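Local coordinates for sorbitol-6-phosphate dehydrogenase (Erwinia amylovora CFBP1430, PDB 5O3Z), which catalyses the dehydrogenation of sorbitol 6-phosphate at carbon 2, as a member of the short-chain dehydrogenase/reductase family, at residues I140-S152 with Y158-Q170. Sequence-based numbering, arbitrary orientation.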
loop_
_atom_site.group_PDB
_atom_site.type_symbol
_atom_site.label_atom_id
_atom_site.label_comp_id
_atom_site.label_asym_id
_atom_site.label_seq_id
_atom_site.Cartn_x
_atom_site.Cartn_y
_atom_site.Cartn_z
ATOM N N ILE A 140 1.363 -22.434 2.178
ATOM C CA ILE A 140 0.348 -22.311 1.168
ATOM C C ILE A 140 0.820 -21.159 0.305
ATOM O O ILE A 140 1.046 -20.054 0.835
ATOM C CB ILE A 140 -1.036 -22.021 1.751
ATOM C CG1 ILE A 140 -1.544 -23.178 2.615
ATOM C CG2 ILE A 140 -2.012 -21.691 0.632
ATOM C CD1 ILE A 140 -2.793 -22.880 3.424
ATOM N N ILE A 141 0.977 -21.399 -0.974
ATOM C CA ILE A 141 1.398 -20.346 -1.869
ATOM C C ILE A 141 0.440 -20.264 -2.992
ATOM O O ILE A 141 0.281 -21.230 -3.745
ATOM C CB ILE A 141 2.825 -20.598 -2.375
ATOM C CG1 ILE A 141 3.805 -20.359 -1.204
ATOM C CG2 ILE A 141 3.175 -19.654 -3.513
ATOM C CD1 ILE A 141 5.178 -20.952 -1.411
ATOM N N GLN A 142 -0.153 -19.072 -3.194
ATOM C CA GLN A 142 -0.998 -18.820 -4.359
ATOM C C GLN A 142 -0.306 -18.126 -5.520
ATOM O O GLN A 142 0.351 -17.101 -5.353
ATOM C CB GLN A 142 -2.164 -17.898 -3.945
ATOM C CG GLN A 142 -3.303 -17.824 -4.968
ATOM C CD GLN A 142 -4.064 -16.456 -4.989
ATOM O OE1 GLN A 142 -3.636 -15.450 -4.389
ATOM N NE2 GLN A 142 -5.156 -16.413 -5.778
ATOM N N ILE A 143 -0.524 -18.585 -6.720
ATOM C CA ILE A 143 -0.081 -17.851 -7.925
ATOM C C ILE A 143 -1.104 -16.734 -8.207
ATOM O O ILE A 143 -2.264 -17.015 -8.390
ATOM C CB ILE A 143 0.037 -18.774 -9.122
ATOM C CG1 ILE A 143 0.965 -19.978 -8.803
ATOM C CG2 ILE A 143 0.536 -18.012 -10.311
ATOM C CD1 ILE A 143 2.281 -19.610 -8.048
ATOM N N ASN A 144 -0.653 -15.468 -8.175
ATOM C CA ASN A 144 -1.498 -14.328 -8.333
ATOM C C ASN A 144 -0.793 -13.541 -9.451
ATOM O O ASN A 144 -0.003 -14.128 -10.243
ATOM C CB ASN A 144 -1.678 -13.661 -6.946
ATOM C CG ASN A 144 -2.895 -12.716 -6.872
ATOM O OD1 ASN A 144 -3.068 -11.806 -7.695
ATOM N ND2 ASN A 144 -3.701 -12.931 -5.874
ATOM N N SER A 145 -1.001 -12.236 -9.492
ATOM C CA SER A 145 -0.793 -11.445 -10.660
ATOM C C SER A 145 -0.543 -10.023 -10.173
ATOM O O SER A 145 -1.044 -9.631 -9.113
ATOM C CB SER A 145 -2.027 -11.455 -11.529
ATOM O OG SER A 145 -1.935 -10.568 -12.663
ATOM N N LYS A 146 0.142 -9.237 -10.974
ATOM C CA LYS A 146 0.161 -7.796 -10.704
ATOM C C LYS A 146 -1.258 -7.178 -10.771
ATOM O O LYS A 146 -1.549 -6.183 -10.106
ATOM C CB LYS A 146 1.138 -7.112 -11.631
ATOM C CG LYS A 146 0.766 -7.142 -13.071
ATOM C CD LYS A 146 1.762 -6.299 -13.832
ATOM C CE LYS A 146 1.766 -6.574 -15.312
ATOM N NZ LYS A 146 0.705 -5.756 -15.959
ATOM N N SER A 147 -2.166 -7.824 -11.485
ATOM C CA SER A 147 -3.547 -7.450 -11.503
ATOM C C SER A 147 -4.236 -7.638 -10.164
ATOM O O SER A 147 -5.330 -7.142 -10.033
ATOM C CB SER A 147 -4.295 -8.164 -12.648
ATOM O OG SER A 147 -3.725 -7.852 -13.900
ATOM N N GLY A 148 -3.628 -8.303 -9.189
ATOM C CA GLY A 148 -4.061 -8.287 -7.801
ATOM C C GLY A 148 -3.472 -7.187 -6.936
ATOM O O GLY A 148 -3.729 -7.130 -5.758
ATOM N N LYS A 149 -2.615 -6.364 -7.521
ATOM C CA LYS A 149 -2.035 -5.172 -6.865
ATOM C C LYS A 149 -2.592 -3.855 -7.391
ATOM O O LYS A 149 -2.780 -2.930 -6.637
ATOM C CB LYS A 149 -0.499 -5.145 -7.113
ATOM C CG LYS A 149 0.241 -6.290 -6.463
ATOM C CD LYS A 149 0.225 -6.258 -4.952
ATOM C CE LYS A 149 0.882 -5.018 -4.380
ATOM N NZ LYS A 149 1.058 -5.265 -2.932
ATOM N N VAL A 150 -2.750 -3.796 -8.702
ATOM C CA VAL A 150 -3.322 -2.712 -9.482
ATOM C C VAL A 150 -4.429 -3.233 -10.403
ATOM O O VAL A 150 -4.254 -4.184 -11.167
ATOM C CB VAL A 150 -2.256 -1.990 -10.325
ATOM C CG1 VAL A 150 -1.223 -1.501 -9.424
ATOM C CG2 VAL A 150 -1.529 -2.864 -11.271
ATOM N N GLY A 151 -5.580 -2.566 -10.339
ATOM C CA GLY A 151 -6.740 -2.920 -11.101
ATOM C C GLY A 151 -6.421 -2.791 -12.592
ATOM O O GLY A 151 -5.496 -2.082 -12.970
ATOM N N SER A 152 -7.097 -3.586 -13.398
ATOM C CA SER A 152 -6.769 -3.751 -14.829
ATOM C C SER A 152 -7.939 -3.263 -15.623
ATOM O O SER A 152 -9.094 -3.577 -15.323
ATOM C CB SER A 152 -6.428 -5.218 -15.140
ATOM O OG SER A 152 -6.171 -5.352 -16.539
ATOM N N TYR A 158 -11.118 -10.480 -13.523
ATOM C CA TYR A 158 -9.774 -10.864 -13.142
ATOM C C TYR A 158 -9.219 -10.043 -11.937
ATOM O O TYR A 158 -8.788 -10.624 -10.993
ATOM C CB TYR A 158 -8.869 -10.832 -14.377
ATOM C CG TYR A 158 -7.530 -11.576 -14.210
ATOM C CD1 TYR A 158 -7.497 -12.966 -14.062
ATOM C CD2 TYR A 158 -6.301 -10.878 -14.214
ATOM C CE1 TYR A 158 -6.286 -13.653 -13.941
ATOM C CE2 TYR A 158 -5.074 -11.555 -14.079
ATOM C CZ TYR A 158 -5.076 -12.951 -13.960
ATOM O OH TYR A 158 -3.903 -13.668 -13.801
ATOM N N SER A 159 -9.300 -8.715 -11.944
ATOM C CA SER A 159 -8.817 -7.931 -10.800
ATOM C C SER A 159 -9.577 -8.154 -9.495
ATOM O O SER A 159 -8.988 -8.294 -8.450
ATOM C CB SER A 159 -8.773 -6.454 -11.124
ATOM O OG SER A 159 -7.657 -6.177 -11.981
ATOM N N ALA A 160 -10.887 -8.195 -9.584
ATOM C CA ALA A 160 -11.723 -8.473 -8.446
ATOM C C ALA A 160 -11.273 -9.786 -7.741
ATOM O O ALA A 160 -11.102 -9.859 -6.513
ATOM C CB ALA A 160 -13.182 -8.549 -8.909
ATOM N N ALA A 161 -11.044 -10.814 -8.551
ATOM C CA ALA A 161 -10.761 -12.119 -8.022
ATOM C C ALA A 161 -9.340 -12.205 -7.499
ATOM O O ALA A 161 -9.137 -12.810 -6.514
ATOM C CB ALA A 161 -10.958 -13.142 -9.116
ATOM N N LYS A 162 -8.377 -11.550 -8.180
ATOM C CA LYS A 162 -6.985 -11.556 -7.781
ATOM C C LYS A 162 -6.757 -10.687 -6.573
ATOM O O LYS A 162 -6.086 -11.106 -5.672
ATOM C CB LYS A 162 -6.059 -11.121 -8.921
ATOM C CG LYS A 162 -5.915 -12.137 -10.066
ATOM C CD LYS A 162 -5.447 -13.514 -9.600
ATOM C CE LYS A 162 -5.449 -14.541 -10.745
ATOM N NZ LYS A 162 -4.764 -15.813 -10.353
ATOM N N PHE A 163 -7.346 -9.500 -6.518
ATOM C CA PHE A 163 -7.347 -8.783 -5.217
ATOM C C PHE A 163 -7.966 -9.615 -4.081
ATOM O O PHE A 163 -7.444 -9.748 -2.945
ATOM C CB PHE A 163 -8.165 -7.488 -5.381
ATOM C CG PHE A 163 -7.363 -6.284 -5.808
ATOM C CD1 PHE A 163 -6.866 -6.173 -7.099
ATOM C CD2 PHE A 163 -7.160 -5.253 -4.950
ATOM C CE1 PHE A 163 -6.132 -5.067 -7.485
ATOM C CE2 PHE A 163 -6.445 -4.127 -5.344
ATOM C CZ PHE A 163 -5.989 -4.008 -6.619
ATOM N N GLY A 164 -9.108 -10.224 -4.368
ATOM C CA GLY A 164 -9.753 -11.088 -3.380
ATOM C C GLY A 164 -8.851 -12.193 -2.882
ATOM O O GLY A 164 -8.790 -12.456 -1.672
ATOM N N GLY A 165 -8.034 -12.717 -3.771
ATOM C CA GLY A 165 -6.987 -13.660 -3.298
ATOM C C GLY A 165 -6.006 -13.101 -2.243
ATOM O O GLY A 165 -5.555 -13.813 -1.370
ATOM N N VAL A 166 -5.637 -11.818 -2.374
ATOM C CA VAL A 166 -4.756 -11.193 -1.376
ATOM C C VAL A 166 -5.432 -11.176 -0.065
ATOM O O VAL A 166 -4.853 -11.553 0.931
ATOM C CB VAL A 166 -4.357 -9.779 -1.795
ATOM C CG1 VAL A 166 -3.549 -9.122 -0.637
ATOM C CG2 VAL A 166 -3.599 -9.867 -3.114
ATOM N N GLY A 167 -6.681 -10.742 -0.083
ATOM C CA GLY A 167 -7.515 -10.755 1.139
ATOM C C GLY A 167 -7.620 -12.130 1.794
ATOM O O GLY A 167 -7.480 -12.267 3.008
ATOM N N LEU A 168 -7.884 -13.136 0.961
ATOM C CA LEU A 168 -7.950 -14.513 1.487
ATOM C C LEU A 168 -6.608 -14.966 2.055
ATOM O O LEU A 168 -6.546 -15.429 3.191
ATOM C CB LEU A 168 -8.457 -15.481 0.425
ATOM C CG LEU A 168 -8.563 -16.910 0.916
ATOM C CD1 LEU A 168 -9.416 -17.049 2.166
ATOM C CD2 LEU A 168 -9.085 -17.764 -0.159
ATOM N N THR A 169 -5.516 -14.686 1.323
ATOM C CA THR A 169 -4.149 -14.919 1.824
ATOM C C THR A 169 -3.895 -14.270 3.194
ATOM O O THR A 169 -3.325 -14.917 4.051
ATOM C CB THR A 169 -3.054 -14.492 0.805
ATOM O OG1 THR A 169 -2.888 -15.433 -0.249
ATOM C CG2 THR A 169 -1.744 -14.282 1.480
ATOM N N GLN A 170 -4.332 -13.034 3.465
ATOM C CA GLN A 170 -4.067 -12.430 4.750
ATOM C C GLN A 170 -4.922 -13.062 5.879
ATOM O O GLN A 170 -4.417 -13.304 6.982
ATOM C CB GLN A 170 -4.259 -10.880 4.692
ATOM C CG GLN A 170 -3.314 -10.216 3.728
ATOM C CD GLN A 170 -3.470 -8.693 3.734
ATOM O OE1 GLN A 170 -4.070 -8.148 4.616
ATOM N NE2 GLN A 170 -2.918 -8.055 2.724
HETATM O O HOH W 1 -7.366 -14.903 -6.459
HETATM O O HOH W 2 -5.945 -17.631 -8.102
#
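The carboxamide of Asn144 reaches into the side of helix 156-176 and donates from ND2 to Lys162 O (3.0 Å), a nearly straight bond (174°) with the acceptor in the amide plane. ND2 also donates to Gln142 OE1 (2.9 Å), itself hydrogen-bonded to Ser185 OG of strand 182-188, while Asn144 OD1 takes the backbone N of Ser145 in its carbonyl plane, so bonds at both ends fix the amide's rotation. Lys162 runs past Asn144 in the opposite direction; chi1 (-71°) sets its CG over one face of the Tyr158 ring, and the bend at chi2 brings NZ to a weak bond with Ile143 O. Ser145 OG lies at the edge of that ring, 3.6 Å from Tyr158 CE2. The Tyr158 and Lys162 pair matches the Tyr-X-X-X-Lys motif of short-chain dehydrogenases, and Ser145 fits the family's active-site serine. Its OG accepts from Ser147 N, an ST turn leading into the 3-10 segment 146-148. There the Gly148 carbonyl covers the Phe163 ring, its O 3.5 Å above the plane, and Ser159 OG donates to Ser147 O (3.2 Å). Two waters accept from Gln142 NE2; one also accepts from Lys162 NZ, the other lies within hydrogen-bonding distance of Ala161 O. The contact joins the first strand and the helix of the beta-alpha-beta unit 139-145, 156-176, 182-188, with helix 106-133 alongside and Phe163 of a second subunit against Phe163.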